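Local coordinates for Melibiose/raffinose/stachyose-binding protein MelE (Bacillus subtilis subsp. subtilis str. 168, PDB 4R6H) that binds melibiose, raffinose and stachyose as the solute-binding component of the MelEDC-MsmX ABC transporter, which imports these sugars, at residues A[289-294]-A[363-368]; A[300-305]-A[369-374]; A[144-149]-A[285-290]. All blocks are in the same frame, centred on the assembly; numbering follows the deposited sequence. Where two conformers were deposited one is given.

Contact 1. Residues A[289-294]-A[363-368]; sequences IIPTPA and EYYQDV
A type I beta turn from Tyr365 to Val368, which carries the chain out of helix 359-364, packs on Ile290 and Pro291 of strand 287-291, part of the mixed sheet of this bacterial solute-binding protein. The turn is closed by a backbone bond from Val368 N to Tyr365 O (3.0 Å), and its first and last residues reach the strand while the two between them do not. No hydrogen bond joins the two segments, so the contact rests on apolar surfaces and one aromatic face. Pro291 and Tyr365 carry most of it. CD of Pro291 stands 3.5 Å from the centroid of the Tyr365 ring and only 2° off the ring normal, a CH-pi contact that fills the middle of that face. The phenol is gripped from the other side too, for CD1 of Tyr364 lies over the centre of the opposite face, 3.4 Å above the Tyr365 plane, with the Tyr364 ring turned edge-on. With CG placed beside its own backbone N (chi1 -67°), Tyr365 swings its ring over the proline, and its OH runs on along Ile290, where it meets CG2 at 3.4 Å. Ile290 offers this methyl while its CG1-CD1 branch leads away from the ring; the Ile290 side chain also packs on Pro159 and Pro160. Trp303 of strand 303-306, which follows 287-291 in the chain, touches Ile289, Pro291 and Val368, so both segments share an aromatic partner. At the end of the turn the pyrrolidine ring of Pro291 crosses Val368 at about a right angle, laying its side against both valine methyls: Pro291 CB is 3.9 Å from Val368 CG1, and Pro291 CG stands 4.0 Å from Val368 CG2.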
ATOM      1  N   ILE A 289      -7.100   2.289  13.239  1.00 15.84           N
ATOM      2  CA  ILE A 289      -6.062   1.437  12.639  1.00 16.71           C
ATOM      3  C   ILE A 289      -4.930   1.211  13.618  1.00 17.16           C
ATOM      4  O   ILE A 289      -4.655   2.047  14.489  1.00 16.67           O
ATOM      5  CB  ILE A 289      -5.525   1.982  11.273  1.00 15.79           C
ATOM      6  CG1 ILE A 289      -5.021   3.423  11.418  1.00 16.82           C
ATOM      7  CG2 ILE A 289      -6.606   1.889  10.225  1.00 17.58           C
ATOM      8  CD1 ILE A 289      -4.211   3.961  10.272  1.00 18.70           C
ATOM      9  N   ILE A 290      -4.293   0.056  13.485  1.00 15.80           N
ATOM     10  CA  ILE A 290      -3.079  -0.289  14.191  1.00 16.24           C
ATOM     11  C   ILE A 290      -2.073  -0.829  13.186  1.00 15.27           C
ATOM     12  O   ILE A 290      -2.451  -1.314  12.135  1.00 16.08           O
ATOM     13  CB  ILE A 290      -3.318  -1.327  15.332  1.00 17.49           C
ATOM     14  CG1 ILE A 290      -3.914  -2.618  14.788  1.00 20.11           C
ATOM     15  CG2 ILE A 290      -4.189  -0.717  16.408  1.00 21.18           C
ATOM     16  CD1 ILE A 290      -4.157  -3.625  15.904  1.00 21.27           C
ATOM     17  N   PRO A 291      -0.773  -0.762  13.546  1.00 18.16           N
ATOM     18  CA  PRO A 291       0.253  -1.304  12.677  1.00 17.88           C
ATOM     19  C   PRO A 291       0.079  -2.822  12.507  1.00 16.58           C
ATOM     20  O   PRO A 291      -0.621  -3.483  13.293  1.00 17.12           O
ATOM     21  CB  PRO A 291       1.555  -1.023  13.441  1.00 21.49           C
ATOM     22  CG  PRO A 291       1.240  -0.115  14.541  1.00 23.47           C
ATOM     23  CD  PRO A 291      -0.232  -0.105  14.738  1.00 17.97           C
ATOM     24  N   THR A 292       0.744  -3.360  11.511  1.00 15.28           N
ATOM     25  CA  THR A 292       0.764  -4.809  11.292  1.00 16.50           C
ATOM     26  C   THR A 292       1.469  -5.472  12.459  1.00 17.22           C
ATOM     27  O   THR A 292       2.597  -5.099  12.775  1.00 17.57           O
ATOM     28  CB  THR A 292       1.503  -5.161   9.981  1.00 16.93           C
ATOM     29  OG1 THR A 292       0.833  -4.538   8.874  1.00 16.73           O
ATOM     30  CG2 THR A 292       1.499  -6.649   9.728  1.00 18.09           C
ATOM     31  N   PRO A 293       0.806  -6.444  13.124  1.00 15.70           N
ATOM     32  CA  PRO A 293       1.490  -7.136  14.219  1.00 16.65           C
ATOM     33  C   PRO A 293       2.779  -7.831  13.805  1.00 16.59           C
ATOM     34  O   PRO A 293       2.883  -8.374  12.699  1.00 19.11           O
ATOM     35  CB  PRO A 293       0.455  -8.153  14.664  1.00 16.31           C
ATOM     36  CG  PRO A 293      -0.876  -7.535  14.343  1.00 17.93           C
ATOM     37  CD  PRO A 293      -0.605  -6.819  13.022  1.00 17.58           C
ATOM     38  N   ALA A 294       3.718  -7.854  14.745  1.00 17.26           N
ATOM     39  CA  ALA A 294       4.960  -8.590  14.598  1.00 18.85           C
ATOM     40  C   ALA A 294       4.724 -10.092  14.761  1.00 17.72           C
ATOM     41  O   ALA A 294       3.702 -10.525  15.294  1.00 19.56           O
ATOM     42  CB  ALA A 294       5.947  -8.116  15.656  1.00 19.98           C
ATOM     43  N   GLU A 363      -0.550   9.610  14.703  1.00 19.24           N
ATOM     44  CA  GLU A 363       0.187  10.299  15.752  0.50 21.71           C
ATOM     45  C   GLU A 363       0.444   9.346  16.945  1.00 18.43           C
ATOM     46  O   GLU A 363       1.530   9.336  17.526  1.00 20.22           O
ATOM     47  CB  GLU A 363      -0.597  11.521  16.194  0.50 22.42           C
ATOM     48  CG  GLU A 363       0.194  12.461  17.076  0.50 21.28           C
ATOM     49  CD  GLU A 363       0.020  13.917  16.684  0.50 22.72           C
ATOM     50  OE1 GLU A 363      -0.207  14.226  15.483  0.50 32.15           O
ATOM     51  OE2 GLU A 363       0.117  14.762  17.590  0.50 30.52           O
ATOM     52  N   TYR A 364      -0.554   8.565  17.304  1.00 17.03           N
ATOM     53  CA  TYR A 364      -0.386   7.601  18.391  1.00 16.23           C
ATOM     54  C   TYR A 364       0.744   6.647  18.075  1.00 18.16           C
ATOM     55  O   TYR A 364       1.533   6.284  18.970  1.00 22.05           O
ATOM     56  CB  TYR A 364      -1.674   6.825  18.639  1.00 18.09           C
ATOM     57  CG  TYR A 364      -1.709   5.947  19.881  1.00 17.90           C
ATOM     58  CD1 TYR A 364      -1.337   4.615  19.820  1.00 22.47           C
ATOM     59  CD2 TYR A 364      -2.176   6.424  21.047  1.00 20.58           C
ATOM     60  CE1 TYR A 364      -1.388   3.809  20.949  1.00 25.75           C
ATOM     61  CE2 TYR A 364      -2.254   5.632  22.181  1.00 23.51           C
ATOM     62  CZ  TYR A 364      -1.896   4.324  22.114  1.00 24.20           C
ATOM     63  OH  TYR A 364      -1.972   3.579  23.286  1.00 26.31           O
ATOM     64  N   TYR A 365       0.877   6.271  16.796  1.00 17.48           N
ATOM     65  CA  TYR A 365       1.897   5.349  16.345  1.00 18.89           C
ATOM     66  C   TYR A 365       3.043   6.002  15.580  1.00 18.30           C
ATOM     67  O   TYR A 365       3.662   5.410  14.689  1.00 18.54           O
ATOM     68  CB  TYR A 365       1.240   4.238  15.508  1.00 15.57           C
ATOM     69  CG  TYR A 365       0.354   3.347  16.332  1.00 15.90           C
ATOM     70  CD1 TYR A 365       0.879   2.479  17.253  1.00 18.05           C
ATOM     71  CD2 TYR A 365      -1.031   3.377  16.188  1.00 18.60           C
ATOM     72  CE1 TYR A 365       0.057   1.689  18.029  1.00 17.15           C
ATOM     73  CE2 TYR A 365      -1.858   2.561  16.932  1.00 19.19           C
ATOM     74  CZ  TYR A 365      -1.315   1.724  17.869  1.00 18.97           C
ATOM     75  OH  TYR A 365      -2.160   0.936  18.625  1.00 20.17           O
ATOM     76  N   GLN A 366       3.345   7.248  15.963  1.00 19.18           N
ATOM     77  CA  GLN A 366       4.337   8.067  15.257  1.00 21.85           C
ATOM     78  C   GLN A 366       5.717   7.410  15.214  1.00 20.51           C
ATOM     79  O   GLN A 366       6.467   7.599  14.248  1.00 23.65           O
ATOM     80  CB  GLN A 366       4.423   9.450  15.944  1.00 25.43           C
ATOM     81  CG  GLN A 366       5.321  10.480  15.272  1.00 37.57           C
ATOM     82  CD  GLN A 366       4.666  11.177  14.091  1.00 85.42           C
ATOM     83  OE1 GLN A 366       5.242  11.254  13.008  1.00111.21           O
ATOM     84  NE2 GLN A 366       3.466  11.709  14.302  1.00 58.36           N
ATOM     85  N   ASP A 367       6.041   6.625  16.219  1.00 22.10           N
ATOM     86  CA  ASP A 367       7.404   6.070  16.227  0.50 21.56           C
ATOM     87  C   ASP A 367       7.489   4.687  15.586  1.00 22.92           C
ATOM     88  O   ASP A 367       8.577   4.085  15.529  1.00 26.13           O
ATOM     89  CB  ASP A 367       8.025   6.087  17.625  0.50 18.86           C
ATOM     90  CG  ASP A 367       8.187   7.494  18.167  0.50 25.94           C
ATOM     91  OD1 ASP A 367       8.357   8.457  17.390  0.50 26.84           O
ATOM     92  OD2 ASP A 367       8.158   7.637  19.408  0.50 37.27           O
ATOM     93  N   VAL A 368       6.380   4.219  15.016  1.00 19.28           N
ATOM     94  CA  VAL A 368       6.397   2.922  14.336  1.00 18.71           C
ATOM     95  C   VAL A 368       7.046   3.126  12.956  1.00 19.11           C
ATOM     96  O   VAL A 368       6.763   4.104  12.270  1.00 19.84           O
ATOM     97  CB  VAL A 368       4.962   2.319  14.223  1.00 20.28           C
ATOM     98  CG1 VAL A 368       4.893   1.013  13.413  1.00 20.35           C
ATOM     99  CG2 VAL A 368       4.380   2.092  15.617  1.00 20.74           C
TER

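Contact 2. Residues A[300-305]-A[369-374]; sequences DPIWIG and KVEPYF
Ile304 CG2 sits squarely over the ring of Tyr373, 3.4 Å from its centroid and 6° off the normal, forming a CH-pi contact in the closely packed part of this pairing. That methyl is anti to the backbone N of Ile304, and the two side chains meet at about a right angle. In this conformer of Tyr373 the same ring also approaches the CA of Gly305, while its hydroxyl is hydrogen-bonded to Asp143. Close packing continues at Ile302, whose CG1 rests on the aliphatic part of Glu371, 3.7 Å from its CG. Three backbone bonds hold the strands: Trp303 N to Lys369 O (3.0 Å), Glu371 N to Trp303 O (2.9 Å) and Gly305 N to Glu371 O (2.8 Å). They define a short parallel pairing of strands 303-306 and 370-372, by which residues far along the chain return to add a strand to the mixed sheet; the local axes diverge by 33°. On the face carrying Trp303 and Val370, the indole takes a cation-pi contact from Lys142 and meets the Tyr362 ring edge-to-face. Toward solvent the fit slackens, and the bent chain of exposed Lys369 leads away from the strand. Ahead of the first direct bond a water takes over, donating to Pro301 O and accepting from Lys369 N; at the far end another links Gly305 O (2.9 Å) to Tyr373 N in the same manner.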
ATOM      1  N   ASP A 300       9.104  -5.452  16.634  1.00 22.22           N
ATOM      2  CA  ASP A 300       8.082  -4.424  16.755  1.00 21.03           C
ATOM      3  C   ASP A 300       7.055  -4.561  15.621  1.00 18.91           C
ATOM      4  O   ASP A 300       7.402  -4.992  14.504  1.00 20.89           O
ATOM      5  CB  ASP A 300       8.735  -3.039  16.644  1.00 21.79           C
ATOM      6  CG  ASP A 300       9.653  -2.697  17.828  1.00 29.40           C
ATOM      7  OD1 ASP A 300       9.422  -3.207  18.929  1.00 28.38           O
ATOM      8  OD2 ASP A 300      10.565  -1.863  17.651  1.00 39.35           O
ATOM      9  N   PRO A 301       5.823  -4.125  15.900  1.00 18.21           N
ATOM     10  CA  PRO A 301       4.833  -3.953  14.827  1.00 19.51           C
ATOM     11  C   PRO A 301       5.350  -2.957  13.788  1.00 18.43           C
ATOM     12  O   PRO A 301       6.268  -2.157  14.058  1.00 20.47           O
ATOM     13  CB  PRO A 301       3.594  -3.420  15.545  1.00 20.36           C
ATOM     14  CG  PRO A 301       3.801  -3.786  16.997  1.00 29.61           C
ATOM     15  CD  PRO A 301       5.267  -3.835  17.230  1.00 24.99           C
ATOM     16  N   ILE A 302       4.755  -2.999  12.613  1.00 17.79           N
ATOM     17  CA  ILE A 302       5.297  -2.288  11.465  1.00 17.86           C
ATOM     18  C   ILE A 302       4.146  -1.745  10.615  1.00 17.10           C
ATOM     19  O   ILE A 302       3.128  -2.419  10.418  1.00 17.55           O
ATOM     20  CB  ILE A 302       6.239  -3.265  10.654  1.00 18.92           C
ATOM     21  CG1 ILE A 302       7.074  -2.565   9.612  1.00 20.46           C
ATOM     22  CG2 ILE A 302       5.461  -4.415  10.027  1.00 19.73           C
ATOM     23  CD1 ILE A 302       8.140  -1.695  10.177  1.00 21.91           C
ATOM     24  N   TRP A 303       4.312  -0.509  10.105  1.00 18.02           N
ATOM     25  CA  TRP A 303       3.433  -0.022   9.033  1.00 17.23           C
ATOM     26  C   TRP A 303       3.944  -0.475   7.664  1.00 18.55           C
ATOM     27  O   TRP A 303       5.139  -0.383   7.391  1.00 17.96           O
ATOM     28  CB  TRP A 303       3.369   1.501   9.024  1.00 16.90           C
ATOM     29  CG  TRP A 303       2.661   2.171  10.177  1.00 15.63           C
ATOM     30  CD1 TRP A 303       3.199   3.063  11.037  1.00 16.89           C
ATOM     31  CD2 TRP A 303       1.286   2.056  10.539  1.00 16.05           C
ATOM     32  NE1 TRP A 303       2.287   3.482  11.932  1.00 17.06           N
ATOM     33  CE2 TRP A 303       1.080   2.889  11.653  1.00 17.60           C
ATOM     34  CE3 TRP A 303       0.211   1.302  10.051  1.00 16.31           C
ATOM     35  CZ2 TRP A 303      -0.144   2.994  12.288  1.00 16.27           C
ATOM     36  CZ3 TRP A 303      -1.018   1.426  10.647  1.00 16.81           C
ATOM     37  CH2 TRP A 303      -1.196   2.240  11.770  1.00 15.70           C
ATOM     38  N   ILE A 304       3.043  -0.917   6.804  1.00 15.99           N
ATOM     39  CA  ILE A 304       3.407  -1.392   5.464  1.00 18.18           C
ATOM     40  C   ILE A 304       2.971  -0.416   4.424  1.00 17.39           C
ATOM     41  O   ILE A 304       1.809   0.044   4.417  1.00 18.16           O
ATOM     42  CB  ILE A 304       2.762  -2.750   5.137  1.00 18.91           C
ATOM     43  CG1 ILE A 304       3.121  -3.840   6.186  1.00 22.10           C
ATOM     44  CG2 ILE A 304       3.118  -3.200   3.747  1.00 20.09           C
ATOM     45  CD1 ILE A 304       4.588  -4.043   6.365  1.00 22.70           C
ATOM     46  N   GLY A 305       3.852  -0.122   3.493  1.00 17.41           N
ATOM     47  CA  GLY A 305       3.458   0.751   2.372  1.00 18.83           C
ATOM     48  C   GLY A 305       4.609   1.556   1.847  1.00 20.41           C
ATOM     49  O   GLY A 305       5.429   1.057   1.045  1.00 24.59           O
ATOM     50  N   LYS A 369       7.891   2.187  12.545  1.00 18.74           N
ATOM     51  CA  LYS A 369       8.605   2.300  11.299  1.00 19.16           C
ATOM     52  C   LYS A 369       7.756   1.856  10.114  1.00 17.67           C
ATOM     53  O   LYS A 369       6.645   1.296  10.302  1.00 19.08           O
ATOM     54  CB  LYS A 369       9.936   1.517  11.388  1.00 23.83           C
ATOM     55  CG  LYS A 369      10.851   1.992  12.524  1.00 24.51           C
ATOM     56  CD  LYS A 369      11.342   3.404  12.341  1.00 37.56           C
ATOM     57  CE  LYS A 369      12.188   3.856  13.525  1.00 84.28           C
ATOM     58  NZ  LYS A 369      11.766   5.210  13.987  1.00 74.46           N
ATOM     59  N   VAL A 370       8.278   2.116   8.922  1.00 18.81           N
ATOM     60  CA  VAL A 370       7.576   1.803   7.689  1.00 18.39           C
ATOM     61  C   VAL A 370       8.420   0.873   6.858  1.00 20.20           C
ATOM     62  O   VAL A 370       9.652   1.077   6.726  1.00 22.59           O
ATOM     63  CB  VAL A 370       7.235   3.071   6.873  1.00 21.05           C
ATOM     64  CG1 VAL A 370       6.592   2.696   5.537  1.00 25.85           C
ATOM     65  CG2 VAL A 370       6.307   3.960   7.696  1.00 22.13           C
ATOM     66  N   GLU A 371       7.770  -0.144   6.316  1.00 17.49           N
ATOM     67  CA  GLU A 371       8.400  -1.059   5.389  1.00 18.19           C
ATOM     68  C   GLU A 371       7.654  -1.025   4.050  1.00 19.59           C
ATOM     69  O   GLU A 371       6.408  -1.001   4.015  1.00 18.49           O
ATOM     70  CB  GLU A 371       8.373  -2.500   5.921  1.00 18.33           C
ATOM     71  CG  GLU A 371       9.544  -2.806   6.856  1.00 21.66           C
ATOM     72  CD  GLU A 371      10.823  -3.009   6.066  1.00 22.31           C
ATOM     73  OE1 GLU A 371      10.808  -3.666   4.988  1.00 22.50           O
ATOM     74  OE2 GLU A 371      11.835  -2.442   6.521  1.00 28.80           O
ATOM     75  N   PRO A 372       8.383  -1.072   2.934  1.00 19.43           N
ATOM     76  CA  PRO A 372       7.702  -1.168   1.660  1.00 18.79           C
ATOM     77  C   PRO A 372       6.932  -2.462   1.492  1.00 20.10           C
ATOM     78  O   PRO A 372       7.258  -3.490   2.116  1.00 19.43           O
ATOM     79  CB  PRO A 372       8.855  -1.090   0.626  1.00 20.42           C
ATOM     80  CG  PRO A 372      10.046  -1.581   1.393  1.00 25.08           C
ATOM     81  CD  PRO A 372       9.853  -1.116   2.800  1.00 20.25           C
ATOM     82  N   TYR A 373       5.938  -2.481   0.623  1.00 18.16           N
ATOM     83  CA  TYR A 373       5.231  -3.726   0.356  0.50 19.04           C
ATOM     84  C   TYR A 373       6.173  -4.832  -0.081  1.00 17.77           C
ATOM     85  O   TYR A 373       6.997  -4.673  -0.985  1.00 19.06           O
ATOM     86  CB  TYR A 373       4.104  -3.541  -0.665  0.50 23.29           C
ATOM     87  CG  TYR A 373       2.781  -3.308   0.017  0.50 24.30           C
ATOM     88  CD1 TYR A 373       2.045  -4.375   0.520  0.50 25.14           C
ATOM     89  CD2 TYR A 373       2.307  -2.030   0.220  0.50 37.46           C
ATOM     90  CE1 TYR A 373       0.852  -4.172   1.162  0.50 33.95           C
ATOM     91  CE2 TYR A 373       1.111  -1.811   0.868  0.50 21.52           C
ATOM     92  CZ  TYR A 373       0.389  -2.888   1.331  0.50 27.63           C
ATOM     93  OH  TYR A 373      -0.801  -2.695   1.979  0.50 29.75           O
ATOM     94  N   PHE A 374       6.042  -5.974   0.572  1.00 18.56           N
ATOM     95  CA  PHE A 374       6.959  -7.103   0.387  1.00 19.75           C
ATOM     96  C   PHE A 374       7.064  -7.482  -1.089  1.00 19.95           C
ATOM     97  O   PHE A 374       8.190  -7.730  -1.612  1.00 19.06           O
ATOM     98  CB  PHE A 374       6.445  -8.286   1.221  1.00 19.42           C
ATOM     99  CG  PHE A 374       7.217  -9.555   1.065  1.00 19.95           C
ATOM    100  CD1 PHE A 374       8.370  -9.746   1.806  1.00 24.80           C
ATOM    101  CD2 PHE A 374       6.754 -10.562   0.258  1.00 22.29           C
ATOM    102  CE1 PHE A 374       9.068 -10.921   1.731  1.00 23.50           C
ATOM    103  CE2 PHE A 374       7.469 -11.763   0.167  1.00 23.53           C
ATOM    104  CZ  PHE A 374       8.613 -11.922   0.910  1.00 21.95           C
TER
HETATM  105  O   HOH W   1       8.316  -0.389  13.899  1.00 21.68           O
HETATM  106  O   HOH W   2       5.338  -0.597  -1.359  0.50 24.23           O

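Contact 3. Residues A[144-149]-A[285-290]; sequences GLAYNR and VKVGII
Leu145 and Ile290, then Tyr147 and Gly288, form the hydrogen-bonded pairs of an antiparallel strand pairing whose local axes run at 150°, each pair closed by two bonds of 2.9 Å between backbone N and O. A further bond, Arg149 N to Lys286 O, continues the register into the start of a helix. Tyr147 has CG between its backbone N and carbonyl carbon (chi1 69°), which bends the ring across the opposing strand, with Gly288 N over one face and CE1 3.6 Å from Ile290 CG2. Its OH reaches a water 2.7 Å away that donates to Ile289 O. Replacing Tyr147 by alanine is likely to leave that water without its phenol partner and to uncover the Gly288 peptide. In the conformer described, one face of the Arg149 guanidinium lies over Gly288 CA, with NH1 at 3.6 Å; Gly288, lacking a side chain, lets this group and the Tyr147 ring lie close to its backbone. Arg149 NH1 also gives a bond to a water that donates to Val287 O. Strand 265-269 flanks strand 141-148, Asn148 caps helix 149-155 through Ile151 N, Val287 packs on Val278 of helix 274-281, and Arg149 forms a salt bridge with Asp361 of helix 359-364.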
ATOM      1  N   GLY A 144      -1.884  -1.421   8.302  1.00 16.48           N
ATOM      2  CA  GLY A 144      -1.898  -2.453   9.311  1.00 16.85           C
ATOM      3  C   GLY A 144      -3.236  -3.152   9.294  1.00 17.38           C
ATOM      4  O   GLY A 144      -3.650  -3.735   8.260  1.00 17.87           O
ATOM      5  N   LEU A 145      -3.947  -3.051  10.421  1.00 17.21           N
ATOM      6  CA  LEU A 145      -5.278  -3.604  10.556  1.00 16.57           C
ATOM      7  C   LEU A 145      -6.264  -2.500  10.937  1.00 16.15           C
ATOM      8  O   LEU A 145      -5.934  -1.648  11.799  1.00 18.71           O
ATOM      9  CB  LEU A 145      -5.308  -4.660  11.668  1.00 15.83           C
ATOM     10  CG  LEU A 145      -4.382  -5.836  11.521  1.00 17.01           C
ATOM     11  CD1 LEU A 145      -4.357  -6.678  12.772  1.00 22.41           C
ATOM     12  CD2 LEU A 145      -4.796  -6.710  10.355  1.00 20.22           C
ATOM     13  N   ALA A 146      -7.446  -2.554  10.363  1.00 15.42           N
ATOM     14  CA  ALA A 146      -8.555  -1.704  10.771  1.00 16.65           C
ATOM     15  C   ALA A 146      -9.421  -2.461  11.771  1.00 18.14           C
ATOM     16  O   ALA A 146      -9.554  -3.682  11.702  1.00 16.98           O
ATOM     17  CB  ALA A 146      -9.380  -1.289   9.589  1.00 17.17           C
ATOM     18  N   TYR A 147     -10.022  -1.735  12.731  1.00 16.69           N
ATOM     19  CA  TYR A 147     -10.770  -2.412  13.759  1.00 16.51           C
ATOM     20  C   TYR A 147     -11.849  -1.518  14.343  1.00 17.56           C
ATOM     21  O   TYR A 147     -11.759  -0.295  14.292  1.00 16.26           O
ATOM     22  CB  TYR A 147      -9.847  -2.890  14.883  1.00 17.26           C
ATOM     23  CG  TYR A 147      -9.266  -1.781  15.714  1.00 16.56           C
ATOM     24  CD1 TYR A 147      -8.226  -0.975  15.246  1.00 16.79           C
ATOM     25  CD2 TYR A 147      -9.809  -1.463  16.957  1.00 18.94           C
ATOM     26  CE1 TYR A 147      -7.713   0.066  16.021  1.00 18.00           C
ATOM     27  CE2 TYR A 147      -9.295  -0.455  17.716  1.00 17.50           C
ATOM     28  CZ  TYR A 147      -8.247   0.307  17.250  1.00 18.47           C
ATOM     29  OH  TYR A 147      -7.769   1.388  17.994  1.00 21.13           O
ATOM     30  N   ASN A 148     -12.863  -2.156  14.920  1.00 16.72           N
ATOM     31  CA  ASN A 148     -13.968  -1.474  15.591  1.00 16.54           C
ATOM     32  C   ASN A 148     -13.580  -1.209  17.029  1.00 18.35           C
ATOM     33  O   ASN A 148     -13.453  -2.131  17.819  1.00 17.78           O
ATOM     34  CB  ASN A 148     -15.213  -2.346  15.496  1.00 16.60           C
ATOM     35  CG  ASN A 148     -16.422  -1.712  16.096  1.00 18.59           C
ATOM     36  OD1 ASN A 148     -16.344  -1.076  17.162  1.00 18.64           O
ATOM     37  ND2 ASN A 148     -17.559  -1.906  15.452  1.00 18.49           N
ATOM     38  N   ARG A 149     -13.324   0.055  17.353  1.00 16.81           N
ATOM     39  CA  ARG A 149     -12.829   0.424  18.682  0.50 17.96           C
ATOM     40  C   ARG A 149     -13.793   0.008  19.797  1.00 17.40           C
ATOM     41  O   ARG A 149     -13.358  -0.493  20.843  1.00 19.19           O
ATOM     42  CB  ARG A 149     -12.592   1.917  18.756  0.50 16.12           C
ATOM     43  CG  ARG A 149     -11.626   2.499  17.733  0.50 17.47           C
ATOM     44  CD  ARG A 149     -11.500   4.003  17.952  0.50 19.68           C
ATOM     45  NE  ARG A 149     -10.692   4.723  16.982  0.50 27.82           N
ATOM     46  CZ  ARG A 149      -9.386   4.978  17.101  0.50 21.71           C
ATOM     47  NH1 ARG A 149      -8.823   5.679  16.150  0.50 23.50           N
ATOM     48  NH2 ARG A 149      -8.672   4.588  18.156  0.50 31.23           N
ATOM     49  N   VAL A 285     -20.130   4.372  15.135  1.00 20.23           N
ATOM     50  CA  VAL A 285     -19.069   3.371  15.022  1.00 19.80           C
ATOM     51  C   VAL A 285     -17.751   4.036  14.669  1.00 18.63           C
ATOM     52  O   VAL A 285     -17.664   4.730  13.659  1.00 21.81           O
ATOM     53  CB  VAL A 285     -19.411   2.334  13.923  1.00 18.61           C
ATOM     54  CG1 VAL A 285     -18.278   1.312  13.689  1.00 19.32           C
ATOM     55  CG2 VAL A 285     -20.682   1.593  14.306  1.00 22.88           C
ATOM     56  N   LYS A 286     -16.759   3.817  15.526  1.00 20.80           N
ATOM     57  CA  LYS A 286     -15.454   4.413  15.394  1.00 22.07           C
ATOM     58  C   LYS A 286     -14.481   3.319  14.961  1.00 20.45           C
ATOM     59  O   LYS A 286     -14.254   2.336  15.696  1.00 21.88           O
ATOM     60  CB  LYS A 286     -14.960   5.005  16.715  1.00 24.20           C
ATOM     61  CG  LYS A 286     -15.904   5.988  17.411  1.00 32.33           C
ATOM     62  CD  LYS A 286     -16.161   7.242  16.590  1.00 38.34           C
ATOM     63  CE  LYS A 286     -16.989   8.267  17.375  1.00 51.98           C
ATOM     64  NZ  LYS A 286     -16.248   8.834  18.539  1.00 52.26           N
ATOM     65  N   VAL A 287     -13.960   3.463  13.763  1.00 18.06           N
ATOM     66  CA  VAL A 287     -12.965   2.535  13.193  1.00 18.80           C
ATOM     67  C   VAL A 287     -11.598   3.167  13.359  1.00 17.56           C
ATOM     68  O   VAL A 287     -11.376   4.320  12.986  1.00 19.68           O
ATOM     69  CB  VAL A 287     -13.231   2.254  11.699  1.00 22.24           C
ATOM     70  CG1 VAL A 287     -12.156   1.332  11.121  1.00 19.08           C
ATOM     71  CG2 VAL A 287     -14.632   1.661  11.537  1.00 20.88           C
ATOM     72  N   GLY A 288     -10.672   2.407  13.925  1.00 15.48           N
ATOM     73  CA  GLY A 288      -9.289   2.784  14.091  1.00 15.63           C
ATOM     74  C   GLY A 288      -8.370   1.909  13.266  1.00 16.06           C
ATOM     75  O   GLY A 288      -8.805   0.931  12.674  1.00 16.86           O
ATOM     76  N   ILE A 289      -7.100   2.289  13.239  1.00 15.84           N
ATOM     77  CA  ILE A 289      -6.062   1.437  12.639  1.00 16.71           C
ATOM     78  C   ILE A 289      -4.930   1.211  13.618  1.00 17.16           C
ATOM     79  O   ILE A 289      -4.655   2.047  14.489  1.00 16.67           O
ATOM     80  CB  ILE A 289      -5.525   1.982  11.273  1.00 15.79           C
ATOM     81  CG1 ILE A 289      -5.021   3.423  11.418  1.00 16.82           C
ATOM     82  CG2 ILE A 289      -6.606   1.889  10.225  1.00 17.58           C
ATOM     83  CD1 ILE A 289      -4.211   3.961  10.272  1.00 18.70           C
ATOM     84  N   ILE A 290      -4.293   0.056  13.485  1.00 15.80           N
ATOM     85  CA  ILE A 290      -3.079  -0.289  14.191  1.00 16.24           C
ATOM     86  C   ILE A 290      -2.073  -0.829  13.186  1.00 15.27           C
ATOM     87  O   ILE A 290      -2.451  -1.314  12.135  1.00 16.08           O
ATOM     88  CB  ILE A 290      -3.318  -1.327  15.332  1.00 17.49           C
ATOM     89  CG1 ILE A 290      -3.914  -2.618  14.788  1.00 20.11           C
ATOM     90  CG2 ILE A 290      -4.189  -0.717  16.408  1.00 21.18           C
ATOM     91  CD1 ILE A 290      -4.157  -3.625  15.904  1.00 21.27           C
TER
HETATM   92  O   HOH W   3      -5.766   2.809  16.902  1.00 20.91           O
HETATM   93  O   HOH W   4     -11.033   6.352  14.696  1.00 37.57           O

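How the contacts relate
All three contacts reach one mixed sheet: contacts 2 and 3 pair its strands, and contact 1 packs a turn on it. Strand 287-291 serves contact 1 and contact 3, whose centres lie about 12 Å apart and which share Ile289 and Ile290; Ile290 CG2 touches Tyr365 in contact 1 and Tyr147 in contact 3. Contact 2 has its centre about 9 Å from that of contact 1, joined to it by a probable hydrogen bond from Thr292 N to Ile302 O (2.8 Å). The centres of contacts 2 and 3 lie about 17 Å apart, yet Trp303 of contact 2 touches contact 3, with CZ3 3.4 Å from Ile290 O. The chain is in an open conformation; in this family the sugar is typically held in the cleft between two lobes.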